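Long-range contacts in nucleoside-diphosphate sugar epimerase (SulA family) (Corynebacterium glutamicum, PDB 3OH8), which probably acts as an NAD(P)-dependent epimerase of nucleoside-diphosphate sugars: residues P194-L199 with L236-V240; Q245-M249 with G296-A300. All coordinates share one frame. Residues are numbered along the deposited sequence.

Contact 1: residues P194-L199 with L236-V240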
ATOM      1  N   PRO A 194      -2.883  -8.925 -26.933  1.00 21.02           N
ATOM      2  CA  PRO A 194      -3.011  -7.523 -26.512  1.00 21.94           C
ATOM      3  C   PRO A 194      -3.074  -6.545 -27.695  1.00 26.21           C
ATOM      4  O   PRO A 194      -2.366  -6.722 -28.689  1.00 22.29           O
ATOM      5  CB  PRO A 194      -1.746  -7.295 -25.673  1.00 16.10           C
ATOM      6  CG  PRO A 194      -0.753  -8.282 -26.229  1.00 14.59           C
ATOM      7  CD  PRO A 194      -1.584  -9.499 -26.542  1.00 17.48           C
ATOM      8  N   ALA A 195      -3.926  -5.530 -27.579  1.00 22.29           N
ATOM      9  CA  ALA A 195      -4.101  -4.544 -28.637  1.00 24.53           C
ATOM     10  C   ALA A 195      -2.781  -3.867 -29.001  1.00 24.30           C
ATOM     11  O   ALA A 195      -1.982  -3.543 -28.128  1.00 21.11           O
ATOM     12  CB  ALA A 195      -5.127  -3.501 -28.218  1.00 23.05           C
ATOM     13  N   SER A 196      -2.562  -3.643 -30.293  1.00 26.63           N
ATOM     14  CA  SER A 196      -1.344  -2.972 -30.768  1.00 28.27           C
ATOM     15  C   SER A 196      -1.104  -1.640 -30.087  1.00 21.99           C
ATOM     16  O   SER A 196       0.039  -1.206 -29.948  1.00 22.34           O
ATOM     17  CB  SER A 196      -1.413  -2.724 -32.278  1.00 27.83           C
ATOM     18  OG  SER A 196      -1.415  -3.947 -32.984  1.00 39.88           O
ATOM     19  N   ASP A 197      -2.189  -0.991 -29.688  1.00 19.91           N
ATOM     20  CA  ASP A 197      -2.125   0.364 -29.156  1.00 23.94           C
ATOM     21  C   ASP A 197      -2.331   0.395 -27.637  1.00 24.38           C
ATOM     22  O   ASP A 197      -2.638   1.446 -27.059  1.00 20.77           O
ATOM     23  CB  ASP A 197      -3.180   1.242 -29.845  1.00 27.08           C
ATOM     24  CG  ASP A 197      -4.617   0.828 -29.498  1.00 27.09           C
ATOM     25  OD1 ASP A 197      -4.818  -0.257 -28.911  1.00 23.72           O
ATOM     26  OD2 ASP A 197      -5.550   1.596 -29.810  1.00 25.18           O
ATOM     27  N   LEU A 198      -2.168  -0.757 -26.993  1.00 22.25           N
ATOM     28  CA  LEU A 198      -2.455  -0.884 -25.564  1.00 17.78           C
ATOM     29  C   LEU A 198      -1.630   0.080 -24.713  1.00 18.72           C
ATOM     30  O   LEU A 198      -2.101   0.595 -23.692  1.00 18.58           O
ATOM     31  CB  LEU A 198      -2.199  -2.326 -25.102  1.00 19.46           C
ATOM     32  CG  LEU A 198      -2.881  -2.684 -23.777  1.00 21.04           C
ATOM     33  CD1 LEU A 198      -4.387  -2.490 -23.887  1.00 18.59           C
ATOM     34  CD2 LEU A 198      -2.553  -4.109 -23.346  1.00 22.91           C
ATOM     35  N   LEU A 199      -0.398   0.336 -25.138  1.00 16.67           N
ATOM     36  CA  LEU A 199       0.522   1.113 -24.309  1.00 16.57           C
ATOM     37  C   LEU A 199       0.662   2.563 -24.754  1.00 19.81           C
ATOM     38  O   LEU A 199       1.486   3.310 -24.215  1.00 22.11           O
ATOM     39  CB  LEU A 199       1.900   0.436 -24.257  1.00 16.25           C
ATOM     40  CG  LEU A 199       1.909  -1.042 -23.861  1.00 17.89           C
ATOM     41  CD1 LEU A 199       3.346  -1.592 -23.846  1.00 19.99           C
ATOM     42  CD2 LEU A 199       1.247  -1.260 -22.503  1.00 13.98           C
ATOM     43  N   LEU A 236       3.336  -8.435 -23.908  1.00 14.15           N
ATOM     44  CA  LEU A 236       3.443  -7.083 -23.362  1.00 18.21           C
ATOM     45  C   LEU A 236       4.860  -6.533 -23.610  1.00 17.44           C
ATOM     46  O   LEU A 236       5.040  -5.373 -23.987  1.00 18.52           O
ATOM     47  CB  LEU A 236       3.137  -7.093 -21.862  1.00 19.71           C
ATOM     48  CG  LEU A 236       1.817  -6.561 -21.279  1.00 26.05           C
ATOM     49  CD1 LEU A 236       0.925  -5.794 -22.281  1.00 21.14           C
ATOM     50  CD2 LEU A 236       1.077  -7.681 -20.628  1.00 23.83           C
ATOM     51  N   ALA A 237       5.867  -7.367 -23.386  1.00 19.60           N
ATOM     52  CA  ALA A 237       7.253  -6.946 -23.605  1.00 18.19           C
ATOM     53  C   ALA A 237       7.470  -6.509 -25.052  1.00 16.75           C
ATOM     54  O   ALA A 237       8.183  -5.541 -25.318  1.00 15.98           O
ATOM     55  CB  ALA A 237       8.221  -8.052 -23.222  1.00 21.53           C
ATOM     56  N   GLU A 238       6.839  -7.210 -25.984  1.00 17.36           N
ATOM     57  CA  GLU A 238       6.930  -6.826 -27.386  1.00 18.34           C
ATOM     58  C   GLU A 238       6.339  -5.449 -27.622  1.00 20.67           C
ATOM     59  O   GLU A 238       6.907  -4.647 -28.360  1.00 19.31           O
ATOM     60  CB  GLU A 238       6.258  -7.876 -28.284  1.00 18.89           C
ATOM     61  CG  GLU A 238       7.032  -9.191 -28.302  1.00 21.11           C
ATOM     62  CD  GLU A 238       6.339 -10.303 -29.066  1.00 28.92           C
ATOM     63  OE1 GLU A 238       5.199 -10.100 -29.530  1.00 28.68           O
ATOM     64  OE2 GLU A 238       6.936 -11.390 -29.190  1.00 29.67           O
ATOM     65  N   LEU A 239       5.192  -5.171 -27.003  1.00 19.29           N
ATOM     66  CA  LEU A 239       4.586  -3.858 -27.142  1.00 22.33           C
ATOM     67  C   LEU A 239       5.508  -2.798 -26.553  1.00 22.03           C
ATOM     68  O   LEU A 239       5.637  -1.702 -27.099  1.00 19.40           O
ATOM     69  CB  LEU A 239       3.208  -3.812 -26.483  1.00 24.61           C
ATOM     70  CG  LEU A 239       2.117  -4.668 -27.134  1.00 21.71           C
ATOM     71  CD1 LEU A 239       0.807  -4.538 -26.359  1.00 21.92           C
ATOM     72  CD2 LEU A 239       1.923  -4.293 -28.608  1.00 20.22           C
ATOM     73  N   VAL A 240       6.160  -3.126 -25.442  1.00 20.18           N
ATOM     74  CA  VAL A 240       7.106  -2.197 -24.851  1.00 20.94           C
ATOM     75  C   VAL A 240       8.226  -1.946 -25.860  1.00 20.58           C
ATOM     76  O   VAL A 240       8.599  -0.805 -26.125  1.00 22.54           O
ATOM     77  CB  VAL A 240       7.682  -2.722 -23.516  1.00 17.48           C
ATOM     78  CG1 VAL A 240       8.826  -1.838 -23.046  1.00 19.06           C
ATOM     79  CG2 VAL A 240       6.593  -2.785 -22.458  1.00 17.31           C
TER

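Contact 2: residues Q245-M249 with G296-A300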
ATOM      1  N   GLN A 245       7.590   5.785 -26.750  1.00 22.83           N
ATOM      2  CA  GLN A 245       7.423   6.484 -25.484  1.00 20.41           C
ATOM      3  C   GLN A 245       7.672   5.577 -24.276  1.00 21.13           C
ATOM      4  O   GLN A 245       8.126   6.042 -23.234  1.00 23.39           O
ATOM      5  CB  GLN A 245       6.037   7.132 -25.383  1.00 23.25           C
ATOM      6  CG  GLN A 245       5.837   7.992 -24.116  1.00 19.60           C
ATOM      7  CD  GLN A 245       4.471   8.655 -24.064  1.00 27.60           C
ATOM      8  OE1 GLN A 245       3.694   8.575 -25.016  1.00 25.06           O
ATOM      9  NE2 GLN A 245       4.168   9.312 -22.943  1.00 28.29           N
ATOM     10  N   CYS A 246       7.377   4.288 -24.399  1.00 19.45           N
ATOM     11  CA  CYS A 246       7.541   3.406 -23.240  1.00 19.69           C
ATOM     12  C   CYS A 246       9.007   3.015 -23.038  1.00 22.09           C
ATOM     13  O   CYS A 246       9.597   2.227 -23.789  1.00 26.79           O
ATOM     14  CB  CYS A 246       6.626   2.181 -23.301  1.00 21.09           C
ATOM     15  SG  CYS A 246       6.386   1.345 -21.678  1.00 23.03           S
ATOM     16  N   THR A 247       9.563   3.578 -21.980  1.00 18.58           N
ATOM     17  CA  THR A 247      10.977   3.539 -21.681  1.00 26.06           C
ATOM     18  C   THR A 247      11.316   2.371 -20.777  1.00 24.08           C
ATOM     19  O   THR A 247      12.472   1.973 -20.665  1.00 18.52           O
ATOM     20  CB  THR A 247      11.312   4.837 -20.917  1.00 32.05           C
ATOM     21  OG1 THR A 247      11.559   5.894 -21.857  1.00 37.43           O
ATOM     22  CG2 THR A 247      12.499   4.667 -20.014  1.00 37.41           C
ATOM     23  N   THR A 248      10.299   1.824 -20.122  1.00 18.16           N
ATOM     24  CA  THR A 248      10.543   0.999 -18.948  1.00 20.21           C
ATOM     25  C   THR A 248       9.489  -0.076 -18.744  1.00 18.32           C
ATOM     26  O   THR A 248       8.302   0.198 -18.876  1.00 20.49           O
ATOM     27  CB  THR A 248      10.579   1.897 -17.692  1.00 18.68           C
ATOM     28  OG1 THR A 248      11.578   2.911 -17.868  1.00 20.68           O
ATOM     29  CG2 THR A 248      10.899   1.082 -16.455  1.00 19.63           C
HETATM   30  N   MSE A 249       9.931  -1.290 -18.407  1.00 16.12           N
HETATM   31  CA  MSE A 249       9.021  -2.357 -18.012  1.00 13.75           C
HETATM   32  C   MSE A 249       9.398  -2.849 -16.623  1.00 12.83           C
HETATM   33  O   MSE A 249      10.492  -3.402 -16.416  1.00 14.72           O
HETATM   34  CB  MSE A 249       9.030  -3.523 -19.026  1.00 14.04           C
HETATM   35  CG  MSE A 249       7.996  -4.622 -18.737  1.00 14.05           C
HETATM   36 SE   MSE A 249       7.916  -5.963 -19.956  1.00 27.53          SE
HETATM   37  CE  MSE A 249       6.566  -6.923 -19.300  1.00 23.87           C
ATOM     38  N   GLY A 296      16.515  -2.343 -25.825  1.00 22.15           N
ATOM     39  CA  GLY A 296      17.187  -1.281 -25.090  1.00 23.76           C
ATOM     40  C   GLY A 296      16.372  -0.594 -24.003  1.00 25.38           C
ATOM     41  O   GLY A 296      16.812   0.419 -23.451  1.00 25.99           O
ATOM     42  N   LYS A 297      15.188  -1.119 -23.692  1.00 20.73           N
ATOM     43  CA  LYS A 297      14.365  -0.515 -22.633  1.00 21.32           C
ATOM     44  C   LYS A 297      14.831  -0.966 -21.259  1.00 21.69           C
ATOM     45  O   LYS A 297      15.459  -2.015 -21.121  1.00 23.33           O
ATOM     46  CB  LYS A 297      12.879  -0.855 -22.807  1.00 18.73           C
ATOM     47  CG  LYS A 297      12.160   0.063 -23.782  1.00 22.78           C
ATOM     48  CD  LYS A 297      12.338  -0.395 -25.212  1.00 28.12           C
ATOM     49  CE  LYS A 297      12.077   0.747 -26.187  1.00 30.26           C
ATOM     50  NZ  LYS A 297      10.684   1.235 -26.110  1.00 27.53           N
ATOM     51  N   ARG A 298      14.511  -0.180 -20.234  1.00 20.17           N
ATOM     52  CA  ARG A 298      14.886  -0.561 -18.878  1.00 21.45           C
ATOM     53  C   ARG A 298      13.912  -1.613 -18.339  1.00 19.44           C
ATOM     54  O   ARG A 298      12.702  -1.408 -18.366  1.00 18.25           O
ATOM     55  CB  ARG A 298      14.934   0.670 -17.960  1.00 20.18           C
ATOM     56  CG  ARG A 298      15.447   0.367 -16.548  1.00 18.56           C
ATOM     57  CD  ARG A 298      15.777   1.642 -15.765  1.00 18.36           C
ATOM     58  NE  ARG A 298      14.638   2.551 -15.632  1.00 18.75           N
ATOM     59  CZ  ARG A 298      13.737   2.495 -14.655  1.00 19.44           C
ATOM     60  NH1 ARG A 298      13.819   1.565 -13.705  1.00 14.84           N
ATOM     61  NH2 ARG A 298      12.745   3.376 -14.631  1.00 16.87           N
ATOM     62  N   VAL A 299      14.438  -2.741 -17.864  1.00 14.14           N
ATOM     63  CA  VAL A 299      13.596  -3.792 -17.295  1.00 19.28           C
ATOM     64  C   VAL A 299      14.064  -4.145 -15.889  1.00 19.32           C
ATOM     65  O   VAL A 299      15.269  -4.302 -15.657  1.00 19.39           O
ATOM     66  CB  VAL A 299      13.639  -5.081 -18.170  1.00 20.46           C
ATOM     67  CG1 VAL A 299      12.736  -6.170 -17.590  1.00 15.31           C
ATOM     68  CG2 VAL A 299      13.248  -4.761 -19.600  1.00 22.53           C
ATOM     69  N   ALA A 300      13.123  -4.245 -14.951  1.00 15.39           N
ATOM     70  CA  ALA A 300      13.421  -4.804 -13.629  1.00 14.07           C
ATOM     71  C   ALA A 300      12.405  -5.879 -13.267  1.00 17.26           C
ATOM     72  O   ALA A 300      11.255  -5.839 -13.711  1.00 15.71           O
ATOM     73  CB  ALA A 300      13.433  -3.724 -12.568  1.00 15.66           C
TER

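Contact 1: residues P194-L199 with L236-V240
Leu239 projects from helix 222-242 into a shallow cup formed by the backbone and side chains of residues 194-199, and 96 Å² of it is covered there, the largest share of any residue in this contact. The helix belongs to the Rossmann-type domain of the epimerase/dehydratase family, and the cup is part of the loop that joins strand 187-188 to strand 204-207. A type I beta turn from Ala195 to Leu198, closed by a 3.0 Å hydrogen bond from Leu198 N to Ala195 O, shapes this wall. Around the tip of Leu239, CD1 meets Pro194 CB at 3.8 Å and Leu198 CB at 3.9 Å; the same CD1 lies 3.4 Å from Ala195 O, while CD2 is 3.9 Å from Ser196 O.

One helical turn earlier, Leu236 enters from the side and places CD1 4.0 Å from Leu198 CD2. The two residues also share Trp189 as a neighbour, and Leu236 and Leu199 both reach Leu205 of strand 204-207, so the apolar layer continues onto the sheet. No hydrogen bond joins the two segments, and the 313 Å² they bury comes from side-chain packing and methyl-to-carbonyl contacts. Leu199 supplies the other large part of the interface: its CD1 lies against the flank of the helix at Leu239 and Val240, 3.4 Å from Leu239 CB, 3.6 Å from Val240 N and 3.7 Å from Val240 CG2.

Contact 2: residues Q245-M249 with G296-A300
Gly296, with phi/psi of 82/8°, is the C-prime residue of a Schellman motif that ends helix 290-294 and turns the chain toward the sheet. Next, Lys297 sends its side chain back along residues 245-249: NZ donates to Cys246 O at 2.7 Å and also bonds the carbonyls of Ser243 and Val240, so one ammonium group gathers three backbone oxygens. With Arg298 the strand pairing begins. Its N donates to Thr247 O (3.0 Å, 161°) and its O accepts from Met249 N (2.8 Å, 167°), so a single residue bonds to both neighbours of Thr248, the signature of a parallel bridge; the Arg298 and Thr248 CA atoms are 4.6 Å apart. Thr248 CG2 lies over one face of the guanidinium, 3.5 Å from Arg298 NH2, while NH1 bonds Ile358 O and Ala352 O. Val299 turns to the other face of the sheet with Met249, a selenomethionine here; Val299 CG2 is 4.4 Å from Met249 CB, and Val299 CA makes a CA-H...O contact of 3.2 Å to Met249 O. Ala300 N extends the pattern by donating to that same Met249 O at 3.1 Å and 156°. Parallel bridges, directions 27° apart (CA 246 to 249 against CA 297 to 300) and the intervening helices 277-287 and 290-294 fit a beta-alpha-beta crossover, the repeating unit of the Rossmann fold.

From the N terminus, the chain leaves strand 187-188, passes through 194-199 and strand 204-207, and then enters helix 222-242, where contact 1 closes a loop with 36 intervening residues. Only afterwards does contact 2 open, at the start of strand 248-254; it closes at 296-300 after 46 more residues that include helix 290-294. The two loops are therefore in series, neither nested nor crossed. Contact 1 ties a connecting loop to a helix, whereas contact 2 joins neighbouring strands of the sheet. With centres 13 Å apart, they meet at the helix: Val240 O is 2.9 Å from Lys297 NZ, and Ala237 CA packs 3.8 Å from Met249 SE.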